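Local coordinates for protein NOVP (Streptomyces caeruleus, PDB 2WK1) that methylates the 4-hydroxyl of the noviose sugar with S-adenosyl-L-methionine, the penultimate step in the biosynthesis of the antibiotic novobiocin, at residues S35-L46 with I122-H131. Sequence-based numbering, arbitrary orientation. Where two conformers were deposited one is given.
Sequences SSLYLDLMIKVL and ILMRGILRAH
Leu123 and Leu39 interlock two nearly antiparallel helices, each serving as a knob in the other helix's surface. Leu123 settles among Leu39, Met42, Ile43 and Leu46. Its CG lies anti to the backbone N (chi1 -179°), which carries the two methyls across to the opposing helix although the side chain sets out along its flank. CD1 then meets Ile43 CG1 at 4.0 Å, with Met42 SD also near in the conformer modelled here, while Leu46 CD1 presses on Leu123 CB at 3.6 Å; the other methyl of Leu46, CD2, reaches Ile122 CG2. The reciprocal knob, Leu39, enters between Leu123, Gly126, Ile127 and Ala130. The branched end divides the work: CD1 rests on Ala130 CB at 3.8 Å, and CD2 lies equally far from Ile127 CA. The axes run 9.8 Å apart at an angle of 171°, a pairing in which these two side chains mesh as knobs into holes. Helix 119-130 follows the first strand of the Rossmann-like methyltransferase sheet, and helix 35-47, the first helix modelled, lies against it and helix 87-103, where Ile43 also touches Ile88. Ala130, small enough for close approach at the helix end, brings its CB within 3.7 Å of Ser35 CB. Tyr38 turns a ring edge to the same methyl, and its CE2 comes 3.5 Å from Gly126 O, in the ring plane. At Gly126, which has no side chain, the backbone itself faces helix 35-47. Tyr38 also packs against Leu37 of the second subunit, which places the contact beside the dimer interface.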
loop_
_atom_site.group_PDB
_atom_site.type_symbol
_atom_site.label_atom_id
_atom_site.label_comp_id
_atom_site.label_asym_id
_atom_site.label_seq_id
_atom_site.Cartn_x
_atom_site.Cartn_y
_atom_site.Cartn_z
ATOM N N SER A 35 12.478 -2.817 8.021
ATOM C CA SER A 35 12.826 -1.925 6.907
ATOM C C SER A 35 12.628 -2.748 5.615
ATOM O O SER A 35 12.108 -2.269 4.614
ATOM C CB SER A 35 14.283 -1.403 7.031
ATOM O OG SER A 35 15.266 -2.441 7.042
ATOM N N SER A 36 12.992 -4.031 5.631
ATOM C CA SER A 36 12.842 -4.783 4.435
ATOM C C SER A 36 11.383 -5.122 4.126
ATOM O O SER A 36 10.980 -5.002 2.981
ATOM C CB SER A 36 13.743 -5.994 4.394
ATOM O OG SER A 36 13.625 -6.597 3.139
ATOM N N LEU A 37 10.584 -5.460 5.140
ATOM C CA LEU A 37 9.154 -5.663 4.930
ATOM C C LEU A 37 8.509 -4.377 4.430
ATOM O O LEU A 37 7.657 -4.398 3.539
ATOM C CB LEU A 37 8.468 -6.118 6.213
ATOM C CG LEU A 37 8.844 -7.509 6.730
ATOM C CD1 LEU A 37 8.301 -7.692 8.132
ATOM C CD2 LEU A 37 8.337 -8.580 5.815
ATOM N N TYR A 38 8.898 -3.264 5.038
ATOM C CA TYR A 38 8.360 -1.968 4.655
ATOM C C TYR A 38 8.648 -1.647 3.197
ATOM O O TYR A 38 7.748 -1.224 2.476
ATOM C CB TYR A 38 8.951 -0.915 5.561
ATOM C CG TYR A 38 8.710 0.529 5.189
ATOM C CD1 TYR A 38 7.442 1.072 5.176
ATOM C CD2 TYR A 38 9.786 1.367 4.922
ATOM C CE1 TYR A 38 7.251 2.421 4.914
ATOM C CE2 TYR A 38 9.605 2.714 4.663
ATOM C CZ TYR A 38 8.338 3.235 4.638
ATOM O OH TYR A 38 8.216 4.574 4.382
ATOM N N LEU A 39 9.905 -1.766 2.773
ATOM C CA LEU A 39 10.249 -1.379 1.403
ATOM C C LEU A 39 9.653 -2.320 0.388
ATOM O O LEU A 39 9.228 -1.886 -0.679
ATOM C CB LEU A 39 11.754 -1.252 1.213
ATOM C CG LEU A 39 12.366 -0.106 1.996
ATOM C CD1 LEU A 39 13.893 -0.130 1.891
ATOM C CD2 LEU A 39 11.782 1.254 1.603
ATOM N N ASP A 40 9.579 -3.607 0.729
ATOM C CA ASP A 40 8.909 -4.549 -0.149
ATOM C C ASP A 40 7.449 -4.131 -0.392
ATOM O O ASP A 40 6.924 -4.135 -1.524
ATOM C CB ASP A 40 8.939 -5.965 0.441
ATOM C CG ASP A 40 10.301 -6.636 0.397
ATOM O OD1 ASP A 40 11.240 -6.150 -0.257
ATOM O OD2 ASP A 40 10.417 -7.720 1.038
ATOM N N LEU A 41 6.769 -3.767 0.682
ATOM C CA LEU A 41 5.366 -3.369 0.581
ATOM C C LEU A 41 5.241 -2.042 -0.147
ATOM O O LEU A 41 4.376 -1.849 -0.993
ATOM C CB LEU A 41 4.726 -3.303 1.970
ATOM C CG LEU A 41 3.307 -2.794 2.041
ATOM C CD1 LEU A 41 2.391 -3.722 1.265
ATOM C CD2 LEU A 41 2.847 -2.666 3.489
ATOM N N MET A 42 6.132 -1.119 0.140
ATOM C CA MET A 42 6.069 0.129 -0.551
ATOM C C MET A 42 6.157 0.014 -2.052
ATOM O O MET A 42 5.417 0.700 -2.761
ATOM C CB MET A 42 7.338 1.217 0.054
ATOM C CG MET A 42 7.185 2.482 -0.660
ATOM S SD MET A 42 8.182 3.659 0.192
ATOM C CE MET A 42 7.293 4.101 1.486
ATOM N N ILE A 43 7.058 -0.849 -2.545
ATOM C CA ILE A 43 7.160 -1.059 -3.998
ATOM C C ILE A 43 5.828 -1.561 -4.566
ATOM O O ILE A 43 5.366 -1.077 -5.593
ATOM C CB ILE A 43 8.360 -1.972 -4.295
ATOM C CG1 ILE A 43 9.670 -1.184 -4.040
ATOM C CG2 ILE A 43 8.276 -2.515 -5.728
ATOM C CD1 ILE A 43 10.939 -2.016 -4.053
ATOM N N LYS A 44 5.204 -2.512 -3.888
ATOM C CA LYS A 44 3.924 -3.053 -4.347
ATOM C C LYS A 44 2.786 -2.037 -4.320
ATOM O O LYS A 44 1.901 -2.019 -5.189
ATOM C CB LYS A 44 3.501 -4.245 -3.495
ATOM C CG LYS A 44 4.394 -5.437 -3.577
ATOM C CD LYS A 44 3.990 -6.448 -2.478
ATOM C CE LYS A 44 4.382 -7.875 -2.782
ATOM N NZ LYS A 44 5.794 -8.093 -2.528
ATOM N N VAL A 45 2.806 -1.167 -3.318
ATOM C CA VAL A 45 1.773 -0.137 -3.192
ATOM C C VAL A 45 1.974 0.941 -4.260
ATOM O O VAL A 45 1.048 1.372 -4.924
ATOM C CB VAL A 45 1.748 0.498 -1.741
ATOM C CG1 VAL A 45 0.701 1.552 -1.672
ATOM C CG2 VAL A 45 1.609 -0.588 -0.667
ATOM N N LEU A 46 3.204 1.387 -4.403
ATOM C CA LEU A 46 3.482 2.479 -5.329
ATOM C C LEU A 46 3.102 2.156 -6.769
ATOM O O LEU A 46 2.589 3.016 -7.498
ATOM C CB LEU A 46 4.974 2.849 -5.264
ATOM C CG LEU A 46 5.383 3.630 -4.017
ATOM C CD1 LEU A 46 6.898 3.600 -3.887
ATOM C CD2 LEU A 46 4.873 5.055 -4.047
ATOM N N ILE A 122 8.859 9.186 -3.833
ATOM C CA ILE A 122 8.359 8.684 -2.560
ATOM C C ILE A 122 9.163 7.474 -2.155
ATOM O O ILE A 122 9.537 7.357 -0.994
ATOM C CB ILE A 122 6.841 8.394 -2.652
ATOM C CG1 ILE A 122 6.061 9.697 -2.837
ATOM C CG2 ILE A 122 6.340 7.628 -1.421
ATOM C CD1 ILE A 122 4.610 9.510 -3.278
ATOM N N LEU A 123 9.423 6.549 -3.076
ATOM C CA LEU A 123 10.279 5.427 -2.738
ATOM C C LEU A 123 11.651 5.866 -2.240
ATOM O O LEU A 123 12.143 5.350 -1.231
ATOM C CB LEU A 123 10.423 4.453 -3.925
ATOM C CG LEU A 123 11.315 3.220 -3.620
ATOM C CD1 LEU A 123 10.772 2.357 -2.522
ATOM C CD2 LEU A 123 11.574 2.382 -4.877
ATOM N N MET A 124 12.281 6.796 -2.945
ATOM C CA MET A 124 13.592 7.281 -2.502
ATOM C C MET A 124 13.529 7.784 -1.064
ATOM O O MET A 124 14.395 7.473 -0.250
ATOM C CB MET A 124 14.074 8.378 -3.432
ATOM C CG MET A 124 14.402 7.896 -4.822
ATOM S SD MET A 124 14.988 9.322 -5.844
ATOM C CE MET A 124 15.345 8.465 -7.394
ATOM N N ARG A 125 12.515 8.587 -0.737
ATOM C CA ARG A 125 12.405 9.078 0.621
ATOM C C ARG A 125 12.136 7.952 1.609
ATOM O O ARG A 125 12.665 7.959 2.716
ATOM C CB ARG A 125 11.312 10.148 0.728
ATOM C CG ARG A 125 11.097 10.707 2.126
ATOM C CD ARG A 125 12.280 11.466 2.642
ATOM N NE ARG A 125 12.235 11.805 4.072
ATOM C CZ ARG A 125 12.801 11.091 5.034
ATOM N NH1 ARG A 125 13.388 9.955 4.764
ATOM N NH2 ARG A 125 12.831 11.551 6.274
ATOM N N GLY A 126 11.323 6.982 1.209
ATOM C CA GLY A 126 11.062 5.824 2.061
ATOM C C GLY A 126 12.284 4.983 2.348
ATOM O O GLY A 126 12.420 4.480 3.448
ATOM N N ILE A 127 13.174 4.825 1.373
ATOM C CA ILE A 127 14.393 4.055 1.591
ATOM C C ILE A 127 15.248 4.783 2.628
ATOM O O ILE A 127 15.799 4.163 3.535
ATOM C CB ILE A 127 15.155 3.840 0.284
ATOM C CG1 ILE A 127 14.343 3.027 -0.731
ATOM C CG2 ILE A 127 16.477 3.147 0.583
ATOM C CD1 ILE A 127 14.820 3.227 -2.174
ATOM N N LEU A 128 15.353 6.106 2.504
ATOM C CA LEU A 128 16.095 6.870 3.503
ATOM C C LEU A 128 15.478 6.646 4.896
ATOM O O LEU A 128 16.184 6.439 5.879
ATOM C CB LEU A 128 16.133 8.355 3.179
ATOM C CG LEU A 128 16.858 8.743 1.884
ATOM C CD1 LEU A 128 16.821 10.258 1.694
ATOM C CD2 LEU A 128 18.308 8.237 1.817
ATOM N N ARG A 129 14.161 6.701 4.989
ATOM C CA ARG A 129 13.469 6.507 6.266
ATOM C C ARG A 129 13.727 5.118 6.841
ATOM O O ARG A 129 13.988 4.971 8.047
ATOM C CB ARG A 129 11.970 6.763 6.083
ATOM C CG ARG A 129 11.121 6.654 7.347
ATOM C CD ARG A 129 10.865 7.977 7.958
ATOM N NE ARG A 129 9.975 7.876 9.109
ATOM C CZ ARG A 129 10.345 7.501 10.332
ATOM N NH1 ARG A 129 11.590 7.138 10.591
ATOM N NH2 ARG A 129 9.439 7.462 11.309
ATOM N N ALA A 130 13.688 4.102 5.971
ATOM C CA ALA A 130 13.870 2.724 6.403
ATOM C C ALA A 130 15.231 2.522 7.024
ATOM O O ALA A 130 15.380 1.672 7.911
ATOM C CB ALA A 130 13.707 1.770 5.223
ATOM N N HIS A 131 16.225 3.275 6.554
ATOM C CA HIS A 131 17.591 3.132 7.032
ATOM C C HIS A 131 17.991 4.226 8.004
ATOM O O HIS A 131 19.168 4.352 8.332
ATOM C CB HIS A 131 18.534 3.060 5.830
ATOM C CG HIS A 131 18.361 1.813 5.024
ATOM N ND1 HIS A 131 18.951 0.611 5.376
ATOM C CD2 HIS A 131 17.680 1.579 3.885
ATOM C CE1 HIS A 131 18.618 -0.309 4.486
ATOM N NE2 HIS A 131 17.835 0.250 3.574
#